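Local coordinates for kelch repeat and BTB domain-containing protein A55 (PDB 6I2M), which probably serves as a substrate-specific adapter of CUL3-containing E3 ubiquitin ligases, directing host proteins to ubiquitination and degradation, with its BTB domain binding CUL3, at residues A[12-16]-A[17-21]; A[75-79]-A[80-84]. All coordinates share one frame; numbering follows the deposited sequence.

How the contacts relate
Both contacts lie in the BTB domain, and each is a helix end with the chain that leaves it. Contact 1 ends helix 4-17 and is a surface contact beside the second subunit. Contact 2 ends helix 69-79 and is partly buried, with its tyrosines and aliphatic side chains turned to other helices. In contact 1 one carbonyl takes two amides, and an aromatic pair and an arginine lie beside it. In contact 2 two carbonyls take one amide each, and the packing is mostly aliphatic on aromatic. The two ends touch directly: R15 NH1 meets D77 OD1 at 2.8 Å in a salt bridge, and N12 packs on Y80 and I82.

Contact 1: A[12-16]-A[17-21]; sequences NGFRN and SGRFC
The carbonyl oxygen of F14 is gripped by two amides at the end of helix 4-17. G18 N and R19 N each donate to F14 O at 2.8 Å, and they come from opposite faces of the carbonyl plane. Neither bond is straight. One residue back, S17 N still bonds G13 O at 3.3 Å. G18 then leaves the helix with a positive phi, which turns the chain toward strand 23-27.

The F14 ring takes two neighbours from the new direction. F20 sends its edge over one face in an edge-to-face pair, with centroids 5.3 Å apart. The planes of these two rings stand at 68°. The R19 chain bends at chi3 (65°), which brings its guanidinium across the F14 ring at a slant. There F14 CE1 lies over one guanidinium face, 3.4 Å from R19 NH1. The ring and guanidinium planes are 54° apart, so this is not a flat stack. C21 SG comes within 4.0 Å of R15 O.

R19 NH2 goes on to bond S47 O of the second subunit, and F14 packs on L37 of that subunit. The doubled acceptor ties down the helix end, while the aromatic rings and R19 beside it help to form the subunit interface.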
# COMPACT_ATOMS: atom_id res chain seq x y z
N ASN A 12 0.55 -0.50 -9.34
CA ASN A 12 -0.29 0.17 -10.35
C ASN A 12 0.45 0.24 -11.69
O ASN A 12 -0.20 0.23 -12.74
CB ASN A 12 -0.70 1.57 -9.87
CG ASN A 12 -1.72 2.27 -10.75
OD1 ASN A 12 -2.76 1.71 -11.14
ND2 ASN A 12 -1.45 3.52 -11.08
N GLY A 13 1.78 0.30 -11.63
CA GLY A 13 2.66 0.31 -12.79
C GLY A 13 2.69 -1.05 -13.46
O GLY A 13 2.77 -1.14 -14.69
N PHE A 14 2.60 -2.13 -12.64
CA PHE A 14 2.55 -3.52 -13.09
C PHE A 14 1.17 -3.81 -13.71
O PHE A 14 1.08 -4.58 -14.66
CB PHE A 14 2.80 -4.49 -11.92
CG PHE A 14 4.19 -4.55 -11.32
CD1 PHE A 14 5.33 -4.48 -12.13
CD2 PHE A 14 4.37 -4.77 -9.96
CE1 PHE A 14 6.61 -4.56 -11.57
CE2 PHE A 14 5.65 -4.86 -9.40
CZ PHE A 14 6.76 -4.75 -10.21
N ARG A 15 0.11 -3.19 -13.15
CA ARG A 15 -1.28 -3.30 -13.58
C ARG A 15 -1.46 -2.78 -15.02
O ARG A 15 -2.13 -3.43 -15.82
CB ARG A 15 -2.19 -2.54 -12.59
CG ARG A 15 -3.68 -2.56 -12.93
CD ARG A 15 -4.38 -1.39 -12.27
NE ARG A 15 -5.67 -1.09 -12.89
CZ ARG A 15 -6.36 0.03 -12.70
NH1 ARG A 15 -5.89 0.98 -11.90
NH2 ARG A 15 -7.53 0.21 -13.31
N ASN A 16 -0.84 -1.62 -15.33
CA ASN A 16 -0.88 -0.99 -16.65
C ASN A 16 -0.05 -1.79 -17.66
O ASN A 16 -0.44 -1.89 -18.82
CB ASN A 16 -0.36 0.46 -16.57
CG ASN A 16 -1.12 1.36 -15.61
OD1 ASN A 16 -2.35 1.29 -15.47
ND2 ASN A 16 -0.40 2.25 -14.95
N SER A 17 1.08 -2.37 -17.20
CA SER A 17 1.99 -3.19 -17.99
C SER A 17 1.38 -4.56 -18.32
O SER A 17 1.68 -5.12 -19.37
CB SER A 17 3.31 -3.37 -17.23
OG SER A 17 4.23 -4.19 -17.94
N GLY A 18 0.55 -5.07 -17.41
CA GLY A 18 -0.10 -6.37 -17.54
C GLY A 18 0.58 -7.45 -16.74
O GLY A 18 0.25 -8.63 -16.87
N ARG A 19 1.55 -7.05 -15.89
CA ARG A 19 2.34 -7.92 -15.02
C ARG A 19 1.54 -8.40 -13.80
O ARG A 19 0.86 -7.60 -13.16
CB ARG A 19 3.61 -7.20 -14.56
CG ARG A 19 4.71 -7.13 -15.61
CD ARG A 19 6.02 -6.65 -15.01
NE ARG A 19 6.56 -7.60 -14.04
CZ ARG A 19 7.73 -7.46 -13.41
NH1 ARG A 19 8.50 -6.40 -13.66
NH2 ARG A 19 8.13 -8.37 -12.55
N PHE A 20 1.65 -9.71 -13.50
CA PHE A 20 1.03 -10.42 -12.37
C PHE A 20 -0.52 -10.42 -12.38
O PHE A 20 -1.12 -10.98 -11.46
CB PHE A 20 1.56 -9.92 -11.01
CG PHE A 20 3.06 -9.91 -10.87
CD1 PHE A 20 3.75 -11.07 -10.51
CD2 PHE A 20 3.80 -8.75 -11.08
CE1 PHE A 20 5.14 -11.07 -10.37
CE2 PHE A 20 5.19 -8.75 -10.94
CZ PHE A 20 5.85 -9.91 -10.59
N CYS A 21 -1.15 -9.82 -13.41
CA CYS A 21 -2.60 -9.75 -13.56
C CYS A 21 -3.23 -11.13 -13.71
O CYS A 21 -3.00 -11.82 -14.70
CB CYS A 21 -2.99 -8.82 -14.70
SG CYS A 21 -2.81 -7.06 -14.32

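Contact 2: A[75-79]-A[80-84]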
# COMPACT_ATOMS: atom_id res chain seq x y z
N LEU A 75 -13.18 3.29 -9.39
CA LEU A 75 -13.16 2.63 -8.08
C LEU A 75 -11.95 1.71 -7.97
O LEU A 75 -11.35 1.63 -6.90
CB LEU A 75 -14.46 1.87 -7.80
CG LEU A 75 -15.63 2.72 -7.29
CD1 LEU A 75 -16.94 2.00 -7.49
CD2 LEU A 75 -15.47 3.08 -5.84
N ILE A 76 -11.56 1.04 -9.08
CA ILE A 76 -10.36 0.19 -9.15
C ILE A 76 -9.13 1.11 -9.04
O ILE A 76 -8.20 0.79 -8.31
CB ILE A 76 -10.34 -0.73 -10.41
CG1 ILE A 76 -11.51 -1.75 -10.36
CG2 ILE A 76 -8.99 -1.47 -10.56
CD1 ILE A 76 -11.99 -2.21 -11.72
N ASP A 77 -9.18 2.29 -9.71
CA ASP A 77 -8.13 3.31 -9.65
C ASP A 77 -7.98 3.83 -8.21
O ASP A 77 -6.87 4.14 -7.79
CB ASP A 77 -8.43 4.47 -10.62
CG ASP A 77 -8.28 4.15 -12.10
OD1 ASP A 77 -7.46 3.27 -12.43
OD2 ASP A 77 -8.95 4.81 -12.92
N TYR A 78 -9.11 3.90 -7.46
CA TYR A 78 -9.14 4.30 -6.05
C TYR A 78 -8.52 3.22 -5.16
O TYR A 78 -7.86 3.57 -4.17
CB TYR A 78 -10.57 4.66 -5.60
CG TYR A 78 -10.65 5.18 -4.18
CD1 TYR A 78 -10.25 6.48 -3.88
CD2 TYR A 78 -11.12 4.38 -3.15
CE1 TYR A 78 -10.31 6.97 -2.57
CE2 TYR A 78 -11.19 4.86 -1.84
CZ TYR A 78 -10.79 6.15 -1.56
OH TYR A 78 -10.86 6.63 -0.27
N ILE A 79 -8.71 1.92 -5.51
CA ILE A 79 -8.13 0.77 -4.80
C ILE A 79 -6.60 0.85 -4.97
O ILE A 79 -5.86 0.57 -4.02
CB ILE A 79 -8.74 -0.59 -5.29
CG1 ILE A 79 -10.24 -0.69 -4.91
CG2 ILE A 79 -7.98 -1.80 -4.74
CD1 ILE A 79 -11.11 -1.61 -5.79
N TYR A 80 -6.14 1.30 -6.16
CA TYR A 80 -4.74 1.52 -6.48
C TYR A 80 -4.31 2.95 -6.04
O TYR A 80 -5.06 3.61 -5.33
CB TYR A 80 -4.47 1.24 -7.98
CG TYR A 80 -4.49 -0.24 -8.33
CD1 TYR A 80 -5.69 -0.90 -8.59
CD2 TYR A 80 -3.31 -0.97 -8.40
CE1 TYR A 80 -5.71 -2.26 -8.91
CE2 TYR A 80 -3.32 -2.33 -8.73
CZ TYR A 80 -4.53 -2.97 -8.98
OH TYR A 80 -4.55 -4.30 -9.30
N GLY A 81 -3.11 3.38 -6.45
CA GLY A 81 -2.54 4.67 -6.05
C GLY A 81 -3.12 5.95 -6.64
O GLY A 81 -2.48 7.00 -6.52
N ILE A 82 -4.31 5.90 -7.27
CA ILE A 82 -4.95 7.07 -7.88
C ILE A 82 -6.08 7.65 -7.00
O ILE A 82 -7.01 6.91 -6.66
CB ILE A 82 -5.40 6.78 -9.35
CG1 ILE A 82 -4.23 6.28 -10.22
CG2 ILE A 82 -6.08 8.00 -10.00
CD1 ILE A 82 -4.60 5.23 -11.27
N PRO A 83 -6.04 8.95 -6.62
CA PRO A 83 -7.13 9.51 -5.80
C PRO A 83 -8.40 9.76 -6.61
O PRO A 83 -8.32 10.08 -7.80
CB PRO A 83 -6.54 10.82 -5.24
CG PRO A 83 -5.12 10.88 -5.74
CD PRO A 83 -5.03 9.98 -6.92
N LEU A 84 -9.57 9.62 -5.97
CA LEU A 84 -10.88 9.79 -6.60
C LEU A 84 -11.21 11.25 -6.91
O LEU A 84 -11.29 12.07 -5.99
CB LEU A 84 -11.98 9.13 -5.75
CG LEU A 84 -13.18 8.53 -6.48
CD1 LEU A 84 -12.80 7.29 -7.29
CD2 LEU A 84 -14.27 8.16 -5.50
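I76 and Y80 meet on the tightly packed side of this helix end. Y80 N donates to I76 O at 3.0 Å, the last regular helical bond here. The Y80 ring lies beside I76, and I76 CG2 touches Y80 CE1 at 3.8 Å. I76 O lies at the ring edge, in its plane, 3.0 Å from Y80 CD1. A second bond closes the turn: I82 N reaches D77 O at 3.1 Å, with an N-H...O angle of 141°. The chain thus folds back over the helix end, and I82 O meets the CA-H of Y78, with 3.4 Å between Y78 CA and I82 O.

With CG anti to the backbone N (chi1 -176°), the Y78 side chain crosses that of L84 at about a right angle, and Y78 CD1 packs on L84 CB at 3.7 Å.

The other side is looser. G81 and I82 are exposed, and I82 runs alongside D77 with its CD1 3.7 Å from D77 OD1. D77 OD1 has its main partner in R15.

Helix 4-17 lies against I76, Y80 and I82, and R15 makes a cation-pi contact with Y80. Y80 OH bonds H35, just ahead of helix 36-42, whose I38 touches both I79 and Y80. On another flank, L75, Y78 and L84 pack on helix 104-116, where Y78 OH bonds E109 and S105 O. Helix 91-101 receives L75 and L84.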